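Local structure of uncharacterized protein (Streptococcus mutans, 4X8Q) at residues A[93-98]-A[129-134]; A[171-176]-A[201-206]. The protein is of unknown function but belongs to a family of HEAT-like repeat proteins related to DNA glycosylases and lacking a critical substrate-recognition motif that those enzymes have. All coordinates share one frame; numbering follows the deposited sequence.

Overall arrangement
Two contacts lie in series along this all-helical chain, about 18 Å apart between centres; the first loop is closed before the second opens, so they neither nest nor cross. From the N terminus, contact 1 comes first: helix 88-105 meets the end of helix 123-132, closing a loop that holds helix 111-118; the centre of this contact lies about 1 Å from that of the chain. Contact 2, nearer the C terminus, joins helix 162-176 to the end of helix 195-204 round a loop containing helix 180-188. The two are bridged where Arg-134 of contact 1 forms a salt bridge with Asp-174 of contact 2, its NE 2.7 Å from OD2, and packs on Ala-171.

Contact 1: residues A[93-98]-A[129-134]; sequences VLAKAF and ATEGLR
A chi1 of -177° swings the ring of Phe-98 away from its own backbone N and from helix 88-105 onto the last turn of helix 123-132, where Leu-133 turns CD1 to meet it. Phe-98 CD2 lies 3.7 Å from Leu-133 CD1, and the ring meets Ala-129 as well, its CE2 3.9 Å from Ala-129 CB. Both neighbours approach the ring obliquely. Trp-117 stacks on the same ring and Ile-113 touches it, which seats Phe-98 against helix 111-118.

One turn before Phe-98, at Ala-95, the backbones come very close: the CA atoms of Ala-95 and Gly-132 are 4.0 Å apart. Ala-95 CB rests 3.6 Å from Gly-132 CA, and that CA in turn offers a CA-H...O contact to Ala-95 O at 3.3 Å, with 129° at the hydrogen. A small residue facing a glycine is what allows this approach. Helix-on-helix packing of this kind is consistent with the HEAT-like repeat fold of the AlkD-related family, and here it lies in the buried middle of the chain.

At the more exposed border CB of Glu-131 lies 4.3 Å from CB of Ala-95, and the carboxylate leads away. There Arg-134 NH1 pairs with Glu-131 OE2 at 3.0 Å, meeting the syn side 28° out of the carboxylate plane, and Ser-167 of helix 162-176 is hydrogen-bonded to Glu-131 OE1.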
loop_
_atom_site.group_PDB
_atom_site.type_symbol
_atom_site.label_atom_id
_atom_site.label_comp_id
_atom_site.label_asym_id
_atom_site.label_seq_id
_atom_site.Cartn_x
_atom_site.Cartn_y
_atom_site.Cartn_z
ATOM N N VAL A 93 -5.560 2.762 2.978
ATOM C CA VAL A 93 -5.599 1.554 3.796
ATOM C C VAL A 93 -5.206 0.339 2.958
ATOM O O VAL A 93 -4.555 -0.585 3.459
ATOM C CB VAL A 93 -6.975 1.373 4.451
ATOM C CG1 VAL A 93 -7.049 0.048 5.206
ATOM C CG2 VAL A 93 -7.201 2.525 5.412
ATOM N N LEU A 94 -5.556 0.346 1.671
ATOM C CA LEU A 94 -5.124 -0.730 0.782
ATOM C C LEU A 94 -3.601 -0.853 0.777
ATOM O O LEU A 94 -3.066 -1.968 0.817
ATOM C CB LEU A 94 -5.644 -0.506 -0.640
ATOM C CG LEU A 94 -5.184 -1.513 -1.698
ATOM C CD1 LEU A 94 -5.569 -2.971 -1.333
ATOM C CD2 LEU A 94 -5.814 -1.118 -3.036
ATOM N N ALA A 95 -2.911 0.283 0.751
ATOM C CA ALA A 95 -1.451 0.283 0.782
ATOM C C ALA A 95 -0.976 -0.361 2.077
ATOM O O ALA A 95 -0.045 -1.173 2.079
ATOM C CB ALA A 95 -0.907 1.702 0.646
ATOM N N LYS A 96 -1.634 -0.020 3.179
ATOM C CA LYS A 96 -1.255 -0.592 4.469
ATOM C C LYS A 96 -1.538 -2.084 4.525
ATOM O O LYS A 96 -0.764 -2.840 5.112
ATOM C CB LYS A 96 -1.987 0.125 5.611
ATOM C CG LYS A 96 -1.636 1.603 5.666
ATOM C CD LYS A 96 -2.452 2.333 6.728
ATOM C CE LYS A 96 -2.128 3.834 6.729
ATOM N NZ LYS A 96 -0.722 4.143 7.132
ATOM N N ALA A 97 -2.662 -2.512 3.944
ATOM C CA ALA A 97 -3.014 -3.926 3.953
ATOM C C ALA A 97 -2.045 -4.726 3.078
ATOM O O ALA A 97 -1.736 -5.876 3.387
ATOM C CB ALA A 97 -4.456 -4.125 3.482
ATOM N N PHE A 98 -1.557 -4.123 1.995
ATOM C CA PHE A 98 -0.557 -4.812 1.185
ATOM C C PHE A 98 0.742 -4.967 1.966
ATOM O O PHE A 98 1.387 -6.015 1.924
ATOM C CB PHE A 98 -0.285 -4.079 -0.134
ATOM C CG PHE A 98 0.685 -4.812 -1.023
ATOM C CD1 PHE A 98 0.311 -6.002 -1.634
ATOM C CD2 PHE A 98 1.975 -4.341 -1.213
ATOM C CE1 PHE A 98 1.211 -6.705 -2.440
ATOM C CE2 PHE A 98 2.875 -5.040 -2.019
ATOM C CZ PHE A 98 2.492 -6.222 -2.620
ATOM N N ALA A 129 1.384 -0.806 -3.825
ATOM C CA ALA A 129 2.683 -1.434 -3.578
ATOM C C ALA A 129 3.771 -0.394 -3.313
ATOM O O ALA A 129 4.541 -0.507 -2.344
ATOM C CB ALA A 129 3.072 -2.325 -4.764
ATOM N N THR A 130 3.853 0.625 -4.166
ATOM C CA THR A 130 4.876 1.645 -4.030
ATOM C C THR A 130 4.730 2.399 -2.713
ATOM O O THR A 130 5.696 2.635 -1.996
ATOM C CB THR A 130 4.804 2.622 -5.211
ATOM O OG1 THR A 130 4.780 1.871 -6.437
ATOM C CG2 THR A 130 5.995 3.544 -5.207
ATOM N N GLU A 131 3.497 2.778 -2.404
ATOM C CA GLU A 131 3.238 3.565 -1.196
ATOM C C GLU A 131 3.278 2.726 0.080
ATOM O O GLU A 131 3.787 3.167 1.120
ATOM C CB GLU A 131 1.868 4.253 -1.325
ATOM C CG GLU A 131 1.562 5.229 -0.216
ATOM C CD GLU A 131 2.382 6.517 -0.299
ATOM O OE1 GLU A 131 2.962 6.819 -1.367
ATOM O OE2 GLU A 131 2.422 7.247 0.710
ATOM N N GLY A 132 2.725 1.520 -0.001
ATOM C CA GLY A 132 2.537 0.699 1.183
ATOM C C GLY A 132 3.832 0.291 1.837
ATOM O O GLY A 132 3.903 0.151 3.057
ATOM N N LEU A 133 4.871 0.100 1.030
ATOM C CA LEU A 133 6.145 -0.340 1.585
ATOM C C LEU A 133 7.032 0.812 2.073
ATOM O O LEU A 133 8.088 0.568 2.650
ATOM C CB LEU A 133 6.889 -1.198 0.552
ATOM C CG LEU A 133 6.531 -2.694 0.631
ATOM C CD1 LEU A 133 5.038 -2.978 0.436
ATOM C CD2 LEU A 133 7.359 -3.471 -0.379
ATOM N N ARG A 134 6.597 2.060 1.894
ATOM C CA ARG A 134 7.380 3.198 2.388
ATOM C C ARG A 134 7.463 3.137 3.910
ATOM O O ARG A 134 6.453 2.846 4.547
ATOM C CB ARG A 134 6.761 4.534 1.977
ATOM C CG ARG A 134 6.734 4.816 0.475
ATOM C CD ARG A 134 6.028 6.146 0.211
ATOM N NE ARG A 134 6.776 7.271 0.790
ATOM C CZ ARG A 134 6.278 8.485 1.000
ATOM N NH1 ARG A 134 5.012 8.754 0.686
ATOM N NH2 ARG A 134 7.045 9.442 1.519
#

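Contact 2: residues A[171-176]-A[201-206]; sequences ALRDIS and YKLASK
The backbones of helix 162-176 and of the end of helix 195-204 are nearest at Arg-173 and Ala-204, whose CA atoms stand 4.4 Å apart, just before the chain leaves helical geometry at Ser-205. Arg-173 has the largest share of the contact. Its chain, extended from CG to NE and started anti to the backbone N (chi1 -163°), runs past the carbonyl of Leu-203, with CD 3.2 Å from Leu-203 O. NH1 turns back to give that oxygen a hydrogen bond of 3.1 Å, in the carbonyl plane and on a lone pair, though bent to 144° at the hydrogen. Water 1, in the guanidinium plane, accepts from the same NH1 and donates to Lys-202 O.

Lys-206 lies alongside Arg-173, pointing the same way, its chain bent at chi2 and chi3. Its CB sits over one guanidinium face, 3.3 Å above the plane, and its CG is 3.4 Å from Arg-173 NH2. This Arg-173 conformer is one of two modelled; crystal packing may influence both side chains. Leu-172 CB packs 3.8 Å from Ala-204 CB; Leu-172 also touches Trp-190 and Ile-153 of helix 146-154.

A second water bridges Ser-176 OG and Ala-204 O, donating to both, while Ser-176 OG donates to Arg-173 O, in its own helix. Carbonyls at the C-terminal end of a helix, whose dipole should favour a cation, thus receive an arginine and two waters; this would probably offset the nearness of the like-charged lysine amine, 4.7 Å from Arg-173 NH2 to Lys-206 NZ.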
loop_
_atom_site.group_PDB
_atom_site.type_symbol
_atom_site.label_atom_id
_atom_site.label_comp_id
_atom_site.label_asym_id
_atom_site.label_seq_id
_atom_site.Cartn_x
_atom_site.Cartn_y
_atom_site.Cartn_z
ATOM N N ALA A 171 8.893 7.734 -2.569
ATOM C CA ALA A 171 9.524 6.521 -2.049
ATOM C C ALA A 171 11.039 6.569 -2.259
ATOM O O ALA A 171 11.811 6.112 -1.413
ATOM C CB ALA A 171 8.915 5.253 -2.712
ATOM N N LEU A 172 11.475 7.119 -3.387
ATOM C CA LEU A 172 12.908 7.277 -3.612
ATOM C C LEU A 172 13.473 8.332 -2.668
ATOM O O LEU A 172 14.590 8.184 -2.158
ATOM C CB LEU A 172 13.199 7.657 -5.059
ATOM C CG LEU A 172 12.909 6.549 -6.072
ATOM C CD1 LEU A 172 12.949 7.103 -7.499
ATOM C CD2 LEU A 172 13.924 5.419 -5.915
ATOM N N ARG A 173 12.721 9.411 -2.470
ATOM C CA ARG A 173 13.090 10.491 -1.560
ATOM C C ARG A 173 13.355 9.925 -0.160
ATOM O O ARG A 173 14.319 10.301 0.523
ATOM C CB ARG A 173 11.960 11.530 -1.544
ATOM C CG ARG A 173 12.272 12.920 -0.988
ATOM C CD ARG A 173 11.002 13.777 -1.112
ATOM N NE ARG A 173 11.085 15.112 -0.514
ATOM C CZ ARG A 173 11.089 16.256 -1.200
ATOM N NH1 ARG A 173 11.037 16.257 -2.528
ATOM N NH2 ARG A 173 11.150 17.414 -0.555
ATOM N N ASP A 174 12.459 9.032 0.279
ATOM C CA ASP A 174 12.622 8.378 1.594
ATOM C C ASP A 174 13.993 7.744 1.685
ATOM O O ASP A 174 14.740 7.913 2.655
ATOM C CB ASP A 174 11.624 7.229 1.839
ATOM C CG ASP A 174 10.176 7.650 1.875
ATOM O OD1 ASP A 174 9.828 8.788 2.273
ATOM O OD2 ASP A 174 9.351 6.756 1.550
ATOM N N ILE A 175 14.290 6.949 0.669
ATOM C CA ILE A 175 15.490 6.130 0.671
ATOM C C ILE A 175 16.720 7.029 0.616
ATOM O O ILE A 175 17.752 6.709 1.210
ATOM C CB ILE A 175 15.476 5.130 -0.511
ATOM C CG1 ILE A 175 14.281 4.172 -0.355
ATOM C CG2 ILE A 175 16.779 4.338 -0.569
ATOM C CD1 ILE A 175 14.078 3.244 -1.580
ATOM N N SER A 176 16.602 8.171 -0.058
ATOM C CA SER A 176 17.740 9.083 -0.187
ATOM C C SER A 176 18.179 9.691 1.144
ATOM O O SER A 176 19.304 10.161 1.261
ATOM C CB SER A 176 17.430 10.215 -1.169
ATOM O OG SER A 176 16.644 11.231 -0.561
ATOM N N TYR A 201 11.863 12.833 -10.810
ATOM C CA TYR A 201 13.213 13.271 -10.474
ATOM C C TYR A 201 13.230 14.423 -9.468
ATOM O O TYR A 201 14.022 14.423 -8.530
ATOM C CB TYR A 201 13.951 13.691 -11.741
ATOM C CG TYR A 201 15.367 14.151 -11.491
ATOM C CD1 TYR A 201 16.398 13.233 -11.369
ATOM C CD2 TYR A 201 15.664 15.500 -11.372
ATOM C CE1 TYR A 201 17.706 13.659 -11.138
ATOM C CE2 TYR A 201 16.962 15.933 -11.134
ATOM C CZ TYR A 201 17.973 15.002 -11.017
ATOM O OH TYR A 201 19.266 15.429 -10.794
ATOM N N LYS A 202 12.358 15.408 -9.669
ATOM C CA LYS A 202 12.284 16.541 -8.754
ATOM C C LYS A 202 11.966 16.089 -7.325
ATOM O O LYS A 202 12.563 16.580 -6.358
ATOM C CB LYS A 202 11.236 17.539 -9.233
ATOM C CG LYS A 202 11.189 18.825 -8.422
ATOM C CD LYS A 202 10.149 19.783 -8.986
ATOM C CE LYS A 202 10.002 21.018 -8.110
ATOM N NZ LYS A 202 9.054 21.990 -8.725
ATOM N N LEU A 203 11.021 15.161 -7.190
ATOM C CA LEU A 203 10.701 14.618 -5.869
ATOM C C LEU A 203 11.850 13.811 -5.296
ATOM O O LEU A 203 12.172 13.906 -4.116
ATOM C CB LEU A 203 9.448 13.732 -5.946
ATOM C CG LEU A 203 8.134 14.463 -6.170
ATOM C CD1 LEU A 203 7.042 13.464 -6.558
ATOM C CD2 LEU A 203 7.740 15.209 -4.902
ATOM N N ALA A 204 12.462 12.992 -6.144
ATOM C CA ALA A 204 13.448 12.011 -5.695
ATOM C C ALA A 204 14.787 12.626 -5.302
ATOM O O ALA A 204 15.509 12.059 -4.481
ATOM C CB ALA A 204 13.668 10.969 -6.790
ATOM N N SER A 205 15.110 13.785 -5.874
ATOM C CA SER A 205 16.477 14.312 -5.818
ATOM C C SER A 205 16.694 15.495 -4.871
ATOM O O SER A 205 17.786 16.075 -4.842
ATOM C CB SER A 205 16.914 14.716 -7.230
ATOM O OG SER A 205 16.208 15.864 -7.676
ATOM N N LYS A 206 15.663 15.840 -4.102
ATOM C CA LYS A 206 15.673 17.014 -3.240
ATOM C C LYS A 206 16.876 17.052 -2.295
ATOM O O LYS A 206 17.446 18.112 -2.058
ATOM C CB LYS A 206 14.377 17.070 -2.420
ATOM C CG LYS A 206 14.315 18.203 -1.400
ATOM C CD LYS A 206 14.112 19.551 -2.066
ATOM C CE LYS A 206 12.700 19.693 -2.606
ATOM N NZ LYS A 206 12.506 20.970 -3.354
HETATM O O HOH W 1 10.547 18.306 -4.452
HETATM O O HOH W 2 16.328 13.239 -2.189
#